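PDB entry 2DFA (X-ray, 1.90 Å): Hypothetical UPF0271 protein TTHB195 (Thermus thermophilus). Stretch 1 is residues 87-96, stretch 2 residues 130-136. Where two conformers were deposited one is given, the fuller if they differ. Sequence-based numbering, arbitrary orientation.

Stretch 1, residues 87-96: VLYQIGALSA
Stretch 2, residues 130-136: LAVKAFD

Two helices of one chain pack here without a single hydrogen bond between them, so shape does the work. Residues 87-96 are helical throughout, phi/psi near -60/-45, and belong to a longer helix. Residues 130-135 form the end of a second helix, and Asp 136 leaves helical geometry at phi/psi -162/102. The N-to-C directions run the same general way, crossing at -43°, with the axes 9.2 Å apart at closest approach. Register is set by Leu 88 CA and Ala 131 CA, 5.4 Å apart.

That close backbone approach goes with a small residue. Ala 131 points its CB toward the first helix, and the methyl lies 3.7 Å from Val 87 CG1 and 4.1 Å from Leu 88 CG. Val 87 is t. Leu 88 starts out sideways, but with chi1 at -98°, between wells, and chi2 t, its end comes nearer: Leu 88 CD2 lies 3.5 Å from Ala 131 O and 4.1 Å from Phe 135 CB.

The main bump is Phe 135, a knob seated in a hollow made by Leu 88, Ile 91, Gly 92 and Ser 95. Its chi1 of -175° (t) and chi2 of 75° set the ring against the first helix. Ile 91, m then t, puts its CG2 methyl over one ring face, 3.6 Å from the ring centroid and 17° off the normal, a CH-pi contact whose closest atom pair is Ile 91 CG2 to Phe 135 CD2 at 3.5 Å. Its other branch reaches a different neighbor: Ile 91 CD1 meets Val 132 CG2 at 3.8 Å. Val 132, also t, directs its CA-to-CB bond away, yet that methyl still makes the contact.

The hollow's floor includes Gly 92, where bare backbone meets the ring: Gly 92 CA is 4.1 Å from Phe 135 CE1. One turn on, Ser 95 points toward the second helix, its OG 3.5 Å from Phe 135 CZ. The hydroxyl's polarity is met within its own helix: in the p rotamer, Ser 95 OG donates to Gly 92 O at 2.6 Å, so it can lie beside the aromatic tip with its hydrogen engaged.

Both backbones are braced by i to i+4 bonds. The contact buries 367 Å² in all. Its rules are economical: alanine at the close approach, glycine beside the ring, a branched side chain over its face.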

ATOM      1  N   VAL A  87      -0.394 -16.660   1.567  1.00 25.38           N
ATOM      2  CA  VAL A  87      -1.373 -17.352   2.404  1.00 26.27           C
ATOM      3  C   VAL A  87      -0.810 -17.588   3.803  1.00 26.99           C
ATOM      4  O   VAL A  87      -1.507 -17.383   4.802  1.00 25.98           O
ATOM      5  CB  VAL A  87      -1.802 -18.697   1.773  1.00 29.20           C
ATOM      6  CG1 VAL A  87      -2.655 -19.513   2.763  1.00 27.10           C
ATOM      7  CG2 VAL A  87      -2.602 -18.424   0.503  1.00 28.11           C
ATOM      8  N   LEU A  88       0.447 -18.019   3.889  1.00 26.83           N
ATOM      9  CA  LEU A  88       1.062 -18.250   5.200  1.00 28.30           C
ATOM     10  C   LEU A  88       1.075 -16.968   6.025  1.00 27.93           C
ATOM     11  O   LEU A  88       0.729 -16.962   7.208  1.00 25.03           O
ATOM     12  CB  LEU A  88       2.508 -18.726   5.052  1.00 30.69           C
ATOM     13  CG  LEU A  88       2.793 -20.221   5.130  1.00 35.12           C
ATOM     14  CD1 LEU A  88       4.296 -20.452   5.028  1.00 34.76           C
ATOM     15  CD2 LEU A  88       2.267 -20.773   6.449  1.00 32.08           C
ATOM     16  N   TYR A  89       1.509 -15.886   5.385  1.00 26.84           N
ATOM     17  CA  TYR A  89       1.592 -14.582   6.020  1.00 25.57           C
ATOM     18  C   TYR A  89       0.243 -14.185   6.612  1.00 25.68           C
ATOM     19  O   TYR A  89       0.158 -13.751   7.757  1.00 25.42           O
ATOM     20  CB  TYR A  89       2.027 -13.538   4.974  1.00 25.37           C
ATOM     21  CG  TYR A  89       2.220 -12.138   5.509  1.00 25.65           C
ATOM     22  CD1 TYR A  89       1.123 -11.314   5.798  1.00 25.48           C
ATOM     23  CD2 TYR A  89       3.502 -11.633   5.732  1.00 26.51           C
ATOM     24  CE1 TYR A  89       1.299 -10.027   6.292  1.00 27.10           C
ATOM     25  CE2 TYR A  89       3.691 -10.347   6.231  1.00 27.03           C
ATOM     26  CZ  TYR A  89       2.589  -9.548   6.510  1.00 27.57           C
ATOM     27  OH  TYR A  89       2.773  -8.288   7.019  1.00 27.20           O
ATOM     28  N   GLN A  90      -0.808 -14.329   5.813  1.00 25.24           N
ATOM     29  CA  GLN A  90      -2.150 -13.951   6.240  1.00 25.01           C
ATOM     30  C   GLN A  90      -2.702 -14.819   7.359  1.00 27.30           C
ATOM     31  O   GLN A  90      -3.259 -14.309   8.330  1.00 25.43           O
ATOM     32  CB  GLN A  90      -3.085 -13.968   5.036  1.00 25.06           C
ATOM     33  CG  GLN A  90      -2.770 -12.843   4.040  1.00 25.79           C
ATOM     34  CD  GLN A  90      -3.652 -12.873   2.814  1.00 25.36           C
ATOM     35  OE1 GLN A  90      -4.796 -12.415   2.845  1.00 28.23           O
ATOM     36  NE2 GLN A  90      -3.127 -13.415   1.720  1.00 25.38           N
ATOM     37  N   ILE A  91      -2.551 -16.130   7.224  1.00 27.90           N
ATOM     38  CA  ILE A  91      -3.033 -17.042   8.260  1.00 29.49           C
ATOM     39  C   ILE A  91      -2.327 -16.717   9.567  1.00 27.99           C
ATOM     40  O   ILE A  91      -2.948 -16.672  10.627  1.00 30.12           O
ATOM     41  CB  ILE A  91      -2.747 -18.516   7.888  1.00 32.13           C
ATOM     42  CG1 ILE A  91      -3.661 -18.945   6.741  1.00 34.31           C
ATOM     43  CG2 ILE A  91      -2.938 -19.414   9.114  1.00 34.31           C
ATOM     44  CD1 ILE A  91      -3.342 -20.337   6.206  1.00 38.44           C
ATOM     45  N   GLY A  92      -1.020 -16.493   9.491  1.00 27.14           N
ATOM     46  CA  GLY A  92      -0.266 -16.175  10.693  1.00 26.82           C
ATOM     47  C   GLY A  92      -0.716 -14.895  11.369  1.00 27.85           C
ATOM     48  O   GLY A  92      -0.876 -14.855  12.597  1.00 25.68           O
ATOM     49  N   ALA A  93      -0.925 -13.845  10.574  1.00 25.50           N
ATOM     50  CA  ALA A  93      -1.351 -12.565  11.125  1.00 26.69           C
ATOM     51  C   ALA A  93      -2.665 -12.708  11.890  1.00 26.37           C
ATOM     52  O   ALA A  93      -2.786 -12.218  13.005  1.00 26.36           O
ATOM     53  CB  ALA A  93      -1.499 -11.524  10.011  1.00 24.55           C
ATOM     54  N   LEU A  94      -3.646 -13.373  11.283  1.00 25.75           N
ATOM     55  CA  LEU A  94      -4.937 -13.562  11.938  1.00 28.09           C
ATOM     56  C   LEU A  94      -4.793 -14.406  13.204  1.00 29.22           C
ATOM     57  O   LEU A  94      -5.397 -14.096  14.238  1.00 28.69           O
ATOM     58  CB  LEU A  94      -5.939 -14.223  10.979  1.00 28.27           C
ATOM     59  CG  LEU A  94      -7.296 -14.583  11.605  1.00 28.54           C
ATOM     60  CD1 LEU A  94      -7.979 -13.332  12.135  1.00 29.44           C
ATOM     61  CD2 LEU A  94      -8.172 -15.276  10.575  1.00 28.91           C
ATOM     62  N   SER A  95      -3.971 -15.452  13.136  1.00 28.99           N
ATOM     63  CA  SER A  95      -3.783 -16.329  14.294  1.00 29.26           C
ATOM     64  C   SER A  95      -3.274 -15.605  15.534  1.00 30.05           C
ATOM     65  O   SER A  95      -3.533 -16.048  16.651  1.00 29.35           O
ATOM     66  CB  SER A  95      -2.837 -17.486  13.957  1.00 29.30           C
ATOM     67  OG  SER A  95      -1.492 -17.041  13.877  0.50 27.55           O
ATOM     68  N   ALA A  96      -2.556 -14.498  15.349  1.00 29.43           N
ATOM     69  CA  ALA A  96      -2.044 -13.742  16.487  1.00 28.98           C
ATOM     70  C   ALA A  96      -3.198 -13.117  17.274  1.00 28.93           C
ATOM     71  O   ALA A  96      -3.173 -13.097  18.501  1.00 28.03           O
ATOM     72  CB  ALA A  96      -1.069 -12.652  16.019  1.00 31.02           C
ATOM     73  N   LEU A 130      -0.752 -26.474   0.736  1.00 29.79           N
ATOM     74  CA  LEU A 130       0.517 -26.663   1.432  1.00 30.14           C
ATOM     75  C   LEU A 130       0.787 -25.588   2.482  1.00 29.90           C
ATOM     76  O   LEU A 130       1.355 -25.877   3.532  1.00 29.34           O
ATOM     77  CB  LEU A 130       1.673 -26.738   0.430  1.00 31.34           C
ATOM     78  CG  LEU A 130       1.617 -27.998  -0.450  1.00 35.46           C
ATOM     79  CD1 LEU A 130       2.846 -28.062  -1.353  1.00 35.92           C
ATOM     80  CD2 LEU A 130       1.537 -29.244   0.440  1.00 35.78           C
ATOM     81  N   ALA A 131       0.380 -24.352   2.205  1.00 29.90           N
ATOM     82  CA  ALA A 131       0.567 -23.266   3.170  1.00 29.41           C
ATOM     83  C   ALA A 131      -0.227 -23.591   4.427  1.00 29.36           C
ATOM     84  O   ALA A 131       0.287 -23.490   5.542  1.00 29.28           O
ATOM     85  CB  ALA A 131       0.085 -21.932   2.583  1.00 30.30           C
ATOM     86  N   VAL A 132      -1.486 -23.969   4.243  1.00 28.56           N
ATOM     87  CA  VAL A 132      -2.348 -24.322   5.372  1.00 29.75           C
ATOM     88  C   VAL A 132      -1.771 -25.515   6.129  1.00 30.31           C
ATOM     89  O   VAL A 132      -1.731 -25.517   7.359  1.00 31.35           O
ATOM     90  CB  VAL A 132      -3.770 -24.686   4.898  1.00 30.15           C
ATOM     91  CG1 VAL A 132      -4.589 -25.260   6.065  1.00 31.65           C
ATOM     92  CG2 VAL A 132      -4.456 -23.450   4.333  1.00 30.06           C
ATOM     93  N   LYS A 133      -1.322 -26.526   5.389  1.00 30.79           N
ATOM     94  CA  LYS A 133      -0.761 -27.725   6.007  1.00 32.01           C
ATOM     95  C   LYS A 133       0.517 -27.420   6.785  1.00 32.33           C
ATOM     96  O   LYS A 133       0.732 -27.958   7.872  1.00 33.28           O
ATOM     97  CB  LYS A 133      -0.465 -28.793   4.945  1.00 31.13           C
ATOM     98  CG  LYS A 133      -0.013 -30.130   5.540  1.00 33.49           C
ATOM     99  CD  LYS A 133       0.327 -31.151   4.466  1.00 33.73           C
ATOM    100  CE  LYS A 133       0.569 -32.535   5.076  1.00 36.17           C
ATOM    101  NZ  LYS A 133       0.813 -33.558   4.024  1.00 36.81           N
ATOM    102  N   ALA A 134       1.361 -26.560   6.223  1.00 31.36           N
ATOM    103  CA  ALA A 134       2.618 -26.187   6.866  1.00 32.04           C
ATOM    104  C   ALA A 134       2.385 -25.440   8.177  1.00 33.24           C
ATOM    105  O   ALA A 134       3.187 -25.544   9.106  1.00 31.66           O
ATOM    106  CB  ALA A 134       3.464 -25.322   5.912  1.00 34.07           C
ATOM    107  N   PHE A 135       1.288 -24.687   8.250  1.00 32.28           N
ATOM    108  CA  PHE A 135       0.957 -23.924   9.452  1.00 33.17           C
ATOM    109  C   PHE A 135       0.353 -24.812  10.542  1.00 33.26           C
ATOM    110  O   PHE A 135       0.726 -24.710  11.707  1.00 34.28           O
ATOM    111  CB  PHE A 135      -0.039 -22.809   9.120  1.00 31.50           C
ATOM    112  CG  PHE A 135      -0.345 -21.904  10.281  1.00 32.54           C
ATOM    113  CD1 PHE A 135       0.576 -20.943  10.695  1.00 34.27           C
ATOM    114  CD2 PHE A 135      -1.545 -22.021  10.975  1.00 34.36           C
ATOM    115  CE1 PHE A 135       0.303 -20.114  11.783  1.00 33.09           C
ATOM    116  CE2 PHE A 135      -1.823 -21.195  12.064  1.00 34.61           C
ATOM    117  CZ  PHE A 135      -0.897 -20.242  12.466  1.00 33.20           C
ATOM    118  N   ASP A 136      -0.595 -25.659  10.149  1.00 33.04           N
ATOM    119  CA  ASP A 136      -1.275 -26.579  11.065  1.00 35.17           C
ATOM    120  C   ASP A 136      -1.943 -27.668  10.231  1.00 35.31           C
ATOM    121  O   ASP A 136      -3.005 -27.455   9.643  1.00 34.40           O
ATOM    122  CB  ASP A 136      -2.340 -25.840  11.882  1.00 36.06           C
ATOM    123  CG  ASP A 136      -3.069 -26.754  12.864  1.00 39.03           C
ATOM    124  OD1 ASP A 136      -2.875 -27.990  12.807  1.00 35.81           O
ATOM    125  OD2 ASP A 136      -3.845 -26.230  13.691  1.00 40.96           O
TER